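Local coordinates for putative uncharacterized protein lp_3323 (Lactobacillus plantarum, PDB 3DC7), which is of unknown function but belongs to the GDSL-like lipase/acylhydrolase family and is therefore probably a hydrolase of ester or related acyl bonds, at residues Gly66-Ala71 with Arg97-Gly102. Sequence-based numbering, arbitrary orientation.
Sequences GSRYDA and RDQPLG
Arg-97 lays its guanidinium flat on the ring of Tyr-69: the planes differ by 7°, and CZ stands 3.4 Å from the ring centroid, nearly on the ring normal, which meets the geometry of a cation-pi stack. Followed outward, the Arg-97 chain has CB 3.9 Å from Tyr-69 CE1, then CD near CD1 and NE over the CE1 side. The bend at chi3 (83°) carries NE to that side of the ring, and beyond it NH1 lies 3.3 Å from Tyr-69 CG and NH2 closest to CE2. NH1 also bonds to the carbonyl of Gly-62, which ties down one end of the group. An alanine in place of Tyr-69 would remove the ring and its OH, and the Arg-97 guanidinium, then held by Gly-62 O at NH1, would probably be freer to turn. Beside the stack, Arg-68 NH1 gives Asp-98 O a weak hydrogen bond of 3.2 Å (126° at the hydrogen), and a water that donates to Asp-98 O is also met, weakly, by Arg-68 NH1. Arg-68 NH2 bonds, also weakly, to Tyr-69 OH. Asp-98, with positive phi, is the C-prime residue of a Schellman motif ending helix 92-96, in which Gln-99 N pairs with Asp-94 O and Asp-98 N with Tyr-95 O. The contact joins that helix end to the loop between strand 56-59 and helix 72-75 in an SGNH-hydrolase fold.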
loop_
_atom_site.group_PDB
_atom_site.type_symbol
_atom_site.label_atom_id
_atom_site.label_comp_id
_atom_site.label_asym_id
_atom_site.label_seq_id
_atom_site.Cartn_x
_atom_site.Cartn_y
_atom_site.Cartn_z
ATOM N N GLY A 66 -18.599 11.998 11.243
ATOM C CA GLY A 66 -18.788 12.662 12.528
ATOM C C GLY A 66 -20.169 13.263 12.743
ATOM O O GLY A 66 -21.085 13.109 11.909
ATOM N N SER A 67 -20.291 13.991 13.853
ATOM C CA SER A 67 -21.568 14.503 14.346
ATOM C C SER A 67 -22.362 15.509 13.496
ATOM O O SER A 67 -23.546 15.728 13.773
ATOM C CB SER A 67 -21.355 15.108 15.727
ATOM O OG SER A 67 -20.576 16.283 15.628
ATOM N N ARG A 68 -21.736 16.107 12.482
ATOM C CA ARG A 68 -22.290 17.297 11.821
ATOM C C ARG A 68 -23.586 17.041 11.063
ATOM O O ARG A 68 -24.524 17.838 11.165
ATOM C CB ARG A 68 -21.266 17.937 10.877
ATOM C CG ARG A 68 -20.072 18.620 11.555
ATOM C CD ARG A 68 -20.333 20.051 12.020
ATOM N NE ARG A 68 -21.262 20.776 11.160
ATOM C CZ ARG A 68 -20.983 21.894 10.500
ATOM N NH1 ARG A 68 -19.784 22.456 10.586
ATOM N NH2 ARG A 68 -21.917 22.453 9.747
ATOM N N TYR A 69 -23.633 15.933 10.318
ATOM C CA TYR A 69 -24.774 15.577 9.459
ATOM C C TYR A 69 -25.009 14.060 9.400
ATOM O O TYR A 69 -24.212 13.344 8.801
ATOM C CB TYR A 69 -24.525 16.084 8.034
ATOM C CG TYR A 69 -24.460 17.581 7.899
ATOM C CD1 TYR A 69 -23.241 18.249 7.859
ATOM C CD2 TYR A 69 -25.630 18.334 7.817
ATOM C CE1 TYR A 69 -23.183 19.649 7.729
ATOM C CE2 TYR A 69 -25.584 19.717 7.690
ATOM C CZ TYR A 69 -24.366 20.366 7.645
ATOM O OH TYR A 69 -24.359 21.735 7.522
ATOM N N ASP A 70 -26.107 13.580 9.991
ATOM C CA ASP A 70 -26.483 12.161 9.920
ATOM C C ASP A 70 -25.316 11.215 10.165
ATOM O O ASP A 70 -25.033 10.353 9.320
ATOM C CB ASP A 70 -27.096 11.834 8.548
ATOM C CG ASP A 70 -28.468 12.442 8.363
ATOM O OD1 ASP A 70 -28.628 13.312 7.467
ATOM O OD2 ASP A 70 -29.386 12.048 9.117
ATOM N N ALA A 71 -24.643 11.382 11.305
ATOM C CA ALA A 71 -23.399 10.672 11.624
ATOM C C ALA A 71 -23.380 9.192 11.253
ATOM O O ALA A 71 -24.119 8.401 11.826
ATOM C CB ALA A 71 -23.089 10.821 13.109
ATOM N N ARG A 97 -17.792 19.787 4.542
ATOM C CA ARG A 97 -18.773 20.456 5.391
ATOM C C ARG A 97 -18.186 20.794 6.771
ATOM O O ARG A 97 -18.917 21.003 7.740
ATOM C CB ARG A 97 -20.056 19.629 5.483
ATOM C CG ARG A 97 -20.536 19.115 4.120
ATOM C CD ARG A 97 -21.861 18.384 4.206
ATOM N NE ARG A 97 -22.983 19.315 4.181
ATOM C CZ ARG A 97 -24.256 18.970 4.344
ATOM N NH1 ARG A 97 -24.584 17.707 4.574
ATOM N NH2 ARG A 97 -25.209 19.901 4.310
ATOM N N ASP A 98 -16.859 20.843 6.843
ATOM C CA ASP A 98 -16.155 21.353 8.010
ATOM C C ASP A 98 -16.439 20.580 9.308
ATOM O O ASP A 98 -16.820 21.170 10.330
ATOM C CB ASP A 98 -16.411 22.877 8.169
ATOM C CG ASP A 98 -15.896 23.697 6.970
ATOM O OD1 ASP A 98 -14.804 23.368 6.459
ATOM O OD2 ASP A 98 -16.559 24.678 6.546
ATOM N N GLN A 99 -16.242 19.263 9.277
ATOM C CA GLN A 99 -16.161 18.486 10.523
ATOM C C GLN A 99 -14.790 18.745 11.156
ATOM O O GLN A 99 -13.769 18.569 10.493
ATOM C CB GLN A 99 -16.360 16.990 10.251
ATOM C CG GLN A 99 -16.370 16.070 11.491
ATOM C CD GLN A 99 -17.648 16.187 12.304
ATOM O OE1 GLN A 99 -17.627 16.557 13.491
ATOM N NE2 GLN A 99 -18.777 15.890 11.665
ATOM N N PRO A 100 -14.750 19.188 12.437
ATOM C CA PRO A 100 -13.415 19.336 13.028
ATOM C C PRO A 100 -12.660 18.027 12.862
ATOM O O PRO A 100 -13.256 16.950 13.001
ATOM C CB PRO A 100 -13.705 19.621 14.507
ATOM C CG PRO A 100 -15.062 20.292 14.483
ATOM C CD PRO A 100 -15.818 19.557 13.391
ATOM N N LEU A 101 -11.383 18.122 12.518
ATOM C CA LEU A 101 -10.568 16.937 12.278
ATOM C C LEU A 101 -10.232 16.222 13.580
ATOM O O LEU A 101 -10.309 14.992 13.669
ATOM C CB LEU A 101 -9.289 17.303 11.529
ATOM C CG LEU A 101 -8.350 16.152 11.167
ATOM C CD1 LEU A 101 -9.014 15.173 10.226
ATOM C CD2 LEU A 101 -7.062 16.687 10.583
ATOM N N GLY A 102 -9.872 16.996 14.597
ATOM C CA GLY A 102 -9.436 16.426 15.844
ATOM C C GLY A 102 -8.041 15.864 15.697
ATOM O O GLY A 102 -7.297 16.236 14.792
HETATM O O HOH W 1 -17.224 23.386 12.102
#